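Local coordinates for protein probable WRKY transcription factor 52 (Arabidopsis thaliana, PDB 4C6S) that acts as a plant immune receptor and transcription factor, pairing with RPS4 to recognise bacterial effectors, its TIR domain mediating homo- and heterodimerization, at residues R118-R123 and E133-D138. Residues are numbered along the deposited sequence; the frame is centred on the assembly and turned at random.
Sequences RIHQSR and EEIVRD. With NA (sodium ion), chain G; SO4 (sulfate ion), chain F; SO4 (sulfate ion), chain E.
The imidazole of His120 has Ile135 over one face and a carboxylate and a sodium ion at its edge, while the guanidinium of Arg118 meets the same carboxylate, that of Asp138, edge-on through OD1. The CG1 methylene of Ile135 sits 4.1 Å from the ring centroid of His120, a CH-pi contact shifted toward CG; an apolar carbon suits a face whose nitrogens are engaged in the ring plane. At the edge, NE2 gives a hydrogen bond to OD2 of Asp138 (2.7 Å, 161°), received on the anti lone pair, with ring and carboxylate planes well turned from each other. The proton on NE2 leaves ND1 with a lone pair for the sodium ion, 2.7 Å away close to the ring plane. Histidine fits here because its two nitrogens can serve a carboxylate and a cation at once. Glu134, one helical turn before Asp138, reaches the same ion with OE1 (2.6 Å) through a chain extended beyond CG, and O1 of a sulfate, probably from the crystallisation liquor, is a third ligand. That O1 also accepts the backbone N-H of Gln121, while Arg123 grips the sulfate through NE and NH2.

The contact belongs to the flavodoxin-like TIR fold: strand 119-121, at one border of the parallel sheet beside strand 92-98, runs nearly antiparallel (165°) to segment 133-138 of helix 128-143, the segment axes 9.5 Å apart. Ile135 also packs on Phe20 and Leu24 of helix 20-30.

Asp138 spends its second oxygen on Arg118. The arginine chain bends at chi3 (61°), bringing NH2 within 2.6 Å of OD1 in a salt bridge; NH2 approaches from above the carboxylate plane. This positive neighbour would tend to keep Asp138 ionised, while NH1 of Arg118 is hydrogen-bonded to NE2 of His143.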
ATOM      1  N   ARG A 118     -15.123 -14.346  -9.439  1.00 28.93           N
ATOM      2  CA  ARG A 118     -14.832 -13.758  -8.130  1.00 27.89           C
ATOM      3  C   ARG A 118     -13.804 -12.652  -8.301  1.00 29.89           C
ATOM      4  O   ARG A 118     -12.614 -12.916  -8.496  1.00 27.79           O
ATOM      5  CB  ARG A 118     -14.336 -14.822  -7.154  1.00 30.08           C
ATOM      6  CG  ARG A 118     -15.369 -15.902  -6.901  1.00 40.97           C
ATOM      7  CD  ARG A 118     -14.878 -16.899  -5.875  1.00 47.76           C
ATOM      8  NE  ARG A 118     -14.612 -16.273  -4.584  1.00 47.44           N
ATOM      9  CZ  ARG A 118     -14.049 -16.909  -3.564  1.00 52.06           C
ATOM     10  NH1 ARG A 118     -13.694 -18.180  -3.699  1.00 50.99           N
ATOM     11  NH2 ARG A 118     -13.839 -16.280  -2.414  1.00 52.39           N
ATOM     12  N   ILE A 119     -14.284 -11.412  -8.247  1.00 25.52           N
ATOM     13  CA  ILE A 119     -13.512 -10.273  -8.705  1.00 23.69           C
ATOM     14  C   ILE A 119     -13.607  -9.117  -7.702  1.00 24.05           C
ATOM     15  O   ILE A 119     -14.705  -8.734  -7.269  1.00 26.61           O
ATOM     16  CB  ILE A 119     -14.025  -9.806 -10.095  1.00 26.89           C
ATOM     17  CG1 ILE A 119     -13.972 -10.948 -11.113  1.00 26.06           C
ATOM     18  CG2 ILE A 119     -13.237  -8.604 -10.595  1.00 28.80           C
ATOM     19  CD1 ILE A 119     -14.609 -10.589 -12.450  1.00 31.29           C
ATOM     20  N   HIS A 120     -12.449  -8.593  -7.309  1.00 19.74           N
ATOM     21  CA  HIS A 120     -12.355  -7.366  -6.521  1.00 22.70           C
ATOM     22  C   HIS A 120     -11.693  -6.328  -7.420  1.00 26.00           C
ATOM     23  O   HIS A 120     -10.881  -6.684  -8.273  1.00 24.41           O
ATOM     24  CB  HIS A 120     -11.499  -7.614  -5.273  1.00 21.57           C
ATOM     25  CG  HIS A 120     -12.108  -8.594  -4.323  1.00 21.77           C
ATOM     26  ND1 HIS A 120     -12.919  -8.206  -3.281  1.00 25.03           N
ATOM     27  CD2 HIS A 120     -12.046  -9.947  -4.272  1.00 22.94           C
ATOM     28  CE1 HIS A 120     -13.333  -9.279  -2.624  1.00 30.00           C
ATOM     29  NE2 HIS A 120     -12.821 -10.348  -3.207  1.00 24.27           N
ATOM     30  N   GLN A 121     -12.047  -5.053  -7.259  1.00 23.48           N
ATOM     31  CA  GLN A 121     -11.489  -4.011  -8.130  1.00 20.87           C
ATOM     32  C   GLN A 121     -11.124  -2.741  -7.376  1.00 24.41           C
ATOM     33  O   GLN A 121     -11.829  -2.327  -6.449  1.00 25.66           O
ATOM     34  CB  GLN A 121     -12.508  -3.594  -9.209  1.00 24.95           C
ATOM     35  CG  GLN A 121     -13.285  -4.702  -9.872  1.00 38.51           C
ATOM     36  CD  GLN A 121     -14.478  -4.153 -10.639  1.00 46.80           C
ATOM     37  OE1 GLN A 121     -14.410  -3.063 -11.214  1.00 49.34           O
ATOM     38  NE2 GLN A 121     -15.585  -4.890 -10.622  1.00 43.93           N
ATOM     39  N   SER A 122     -10.041  -2.096  -7.801  1.00 21.78           N
ATOM     40  CA  SER A 122      -9.778  -0.716  -7.393  1.00 23.56           C
ATOM     41  C   SER A 122     -10.970   0.162  -7.764  1.00 27.79           C
ATOM     42  O   SER A 122     -11.607  -0.042  -8.811  1.00 26.89           O
ATOM     43  CB  SER A 122      -8.541  -0.175  -8.116  1.00 25.08           C
ATOM     44  OG  SER A 122      -7.361  -0.837  -7.698  1.00 23.47           O
ATOM     45  N   ARG A 123     -11.256   1.140  -6.907  1.00 26.17           N
ATOM     46  CA  ARG A 123     -12.350   2.086  -7.110  1.00 30.98           C
ATOM     47  C   ARG A 123     -11.860   3.501  -6.884  1.00 30.45           C
ATOM     48  O   ARG A 123     -10.973   3.745  -6.062  1.00 32.01           O
ATOM     49  CB  ARG A 123     -13.492   1.814  -6.126  1.00 37.28           C
ATOM     50  CG  ARG A 123     -14.150   0.458  -6.272  1.00 40.94           C
ATOM     51  CD  ARG A 123     -14.995   0.410  -7.506  1.00 43.98           C
ATOM     52  NE  ARG A 123     -15.694  -0.861  -7.634  1.00 49.33           N
ATOM     53  CZ  ARG A 123     -16.548  -1.139  -8.611  1.00 53.62           C
ATOM     54  NH1 ARG A 123     -16.804  -0.229  -9.544  1.00 54.09           N
ATOM     55  NH2 ARG A 123     -17.146  -2.320  -8.657  1.00 52.20           N
ATOM     56  N   GLU A 133      -8.706  -5.148   2.874  1.00 18.98           N
ATOM     57  CA  GLU A 133      -9.612  -5.741   3.860  1.00 20.46           C
ATOM     58  C   GLU A 133     -10.734  -6.502   3.172  1.00 23.25           C
ATOM     59  O   GLU A 133     -11.173  -7.537   3.666  1.00 21.66           O
ATOM     60  CB  GLU A 133     -10.212  -4.677   4.779  1.00 28.14           C
ATOM     61  CG  GLU A 133      -9.222  -4.070   5.761  1.00 39.58           C
ATOM     62  CD  GLU A 133      -9.879  -3.097   6.732  1.00 58.77           C
ATOM     63  OE1 GLU A 133     -10.858  -2.423   6.340  1.00 61.22           O
ATOM     64  OE2 GLU A 133      -9.411  -3.011   7.890  1.00 66.85           O
ATOM     65  N   GLU A 134     -11.200  -5.991   2.033  1.00 20.47           N
ATOM     66  CA  GLU A 134     -12.269  -6.663   1.294  1.00 21.48           C
ATOM     67  C   GLU A 134     -11.799  -8.002   0.760  1.00 19.69           C
ATOM     68  O   GLU A 134     -12.531  -8.990   0.811  1.00 20.49           O
ATOM     69  CB  GLU A 134     -12.776  -5.767   0.157  1.00 21.30           C
ATOM     70  CG  GLU A 134     -13.555  -4.595   0.700  1.00 24.37           C
ATOM     71  CD  GLU A 134     -13.962  -3.597  -0.357  1.00 31.50           C
ATOM     72  OE1 GLU A 134     -13.371  -3.615  -1.461  1.00 30.52           O
ATOM     73  OE2 GLU A 134     -14.874  -2.793  -0.072  1.00 28.86           O
ATOM     74  N   ILE A 135     -10.581  -8.034   0.231  1.00 18.40           N
ATOM     75  CA  ILE A 135     -10.045  -9.278  -0.306  1.00 19.51           C
ATOM     76  C   ILE A 135      -9.859 -10.282   0.831  1.00 20.62           C
ATOM     77  O   ILE A 135     -10.239 -11.451   0.702  1.00 19.09           O
ATOM     78  CB  ILE A 135      -8.704  -9.040  -1.008  1.00 18.06           C
ATOM     79  CG1 ILE A 135      -8.930  -8.133  -2.217  1.00 19.79           C
ATOM     80  CG2 ILE A 135      -8.084 -10.377  -1.424  1.00 20.22           C
ATOM     81  CD1 ILE A 135      -7.641  -7.416  -2.692  1.00 20.79           C
ATOM     82  N   VAL A 136      -9.285  -9.824   1.940  1.00 20.48           N
ATOM     83  CA  VAL A 136      -9.090 -10.678   3.115  1.00 25.95           C
ATOM     84  C   VAL A 136     -10.413 -11.239   3.650  1.00 21.79           C
ATOM     85  O   VAL A 136     -10.497 -12.423   3.967  1.00 23.51           O
ATOM     86  CB  VAL A 136      -8.317  -9.946   4.237  1.00 21.95           C
ATOM     87  CG1 VAL A 136      -8.320 -10.764   5.534  1.00 25.70           C
ATOM     88  CG2 VAL A 136      -6.883  -9.676   3.783  1.00 24.30           C
ATOM     89  N   ARG A 137     -11.447 -10.411   3.736  1.00 22.08           N
ATOM     90  CA  ARG A 137     -12.720 -10.882   4.286  1.00 21.20           C
ATOM     91  C   ARG A 137     -13.302 -11.980   3.402  1.00 25.84           C
ATOM     92  O   ARG A 137     -13.823 -12.983   3.890  1.00 25.66           O
ATOM     93  CB  ARG A 137     -13.714  -9.731   4.421  1.00 22.72           C
ATOM     94  CG  ARG A 137     -15.121 -10.153   4.778  1.00 23.24           C
ATOM     95  CD  ARG A 137     -15.980  -8.927   5.051  1.00 30.22           C
ATOM     96  NE  ARG A 137     -15.965  -8.049   3.890  1.00 29.22           N
ATOM     97  CZ  ARG A 137     -15.930  -6.721   3.943  1.00 36.50           C
ATOM     98  NH1 ARG A 137     -15.928  -6.086   5.116  1.00 36.24           N
ATOM     99  NH2 ARG A 137     -15.907  -6.026   2.814  1.00 29.32           N
ATOM    100  N   ASP A 138     -13.194 -11.788   2.094  1.00 21.88           N
ATOM    101  CA  ASP A 138     -13.690 -12.757   1.123  1.00 20.40           C
ATOM    102  C   ASP A 138     -12.939 -14.079   1.264  1.00 21.38           C
ATOM    103  O   ASP A 138     -13.566 -15.139   1.393  1.00 26.41           O
ATOM    104  CB  ASP A 138     -13.520 -12.167  -0.291  1.00 24.93           C
ATOM    105  CG  ASP A 138     -14.008 -13.096  -1.399  1.00 33.98           C
ATOM    106  OD1 ASP A 138     -14.658 -14.125  -1.117  1.00 32.09           O
ATOM    107  OD2 ASP A 138     -13.748 -12.778  -2.582  1.00 34.60           O
TER
HETATM  108 NA    NA G1155     -13.758  -5.632  -3.017  0.84 33.61          NA
HETATM  109  S   SO4 F1154     -15.582  -4.242  -5.781  1.00 55.31           S
HETATM  110  O1  SO4 F1154     -14.208  -4.667  -5.514  1.00 34.56           O
HETATM  111  O2  SO4 F1154     -16.492  -4.890  -4.839  1.00 62.55           O
HETATM  112  O3  SO4 F1154     -15.935  -4.637  -7.142  1.00 59.59           O
HETATM  113  O4  SO4 F1154     -15.687  -2.791  -5.627  1.00 52.66           O
HETATM  114  S   SO4 E1153     -15.373   3.733  -9.895  0.72 63.22           S
HETATM  115  O1  SO4 E1153     -15.925   3.900  -8.553  0.72 64.13           O
HETATM  116  O2  SO4 E1153     -15.995   2.560 -10.511  0.72 60.63           O
HETATM  117  O3  SO4 E1153     -13.923   3.564  -9.840  0.72 52.85           O
HETATM  118  O4  SO4 E1153     -15.661   4.930 -10.684  0.72 67.65           O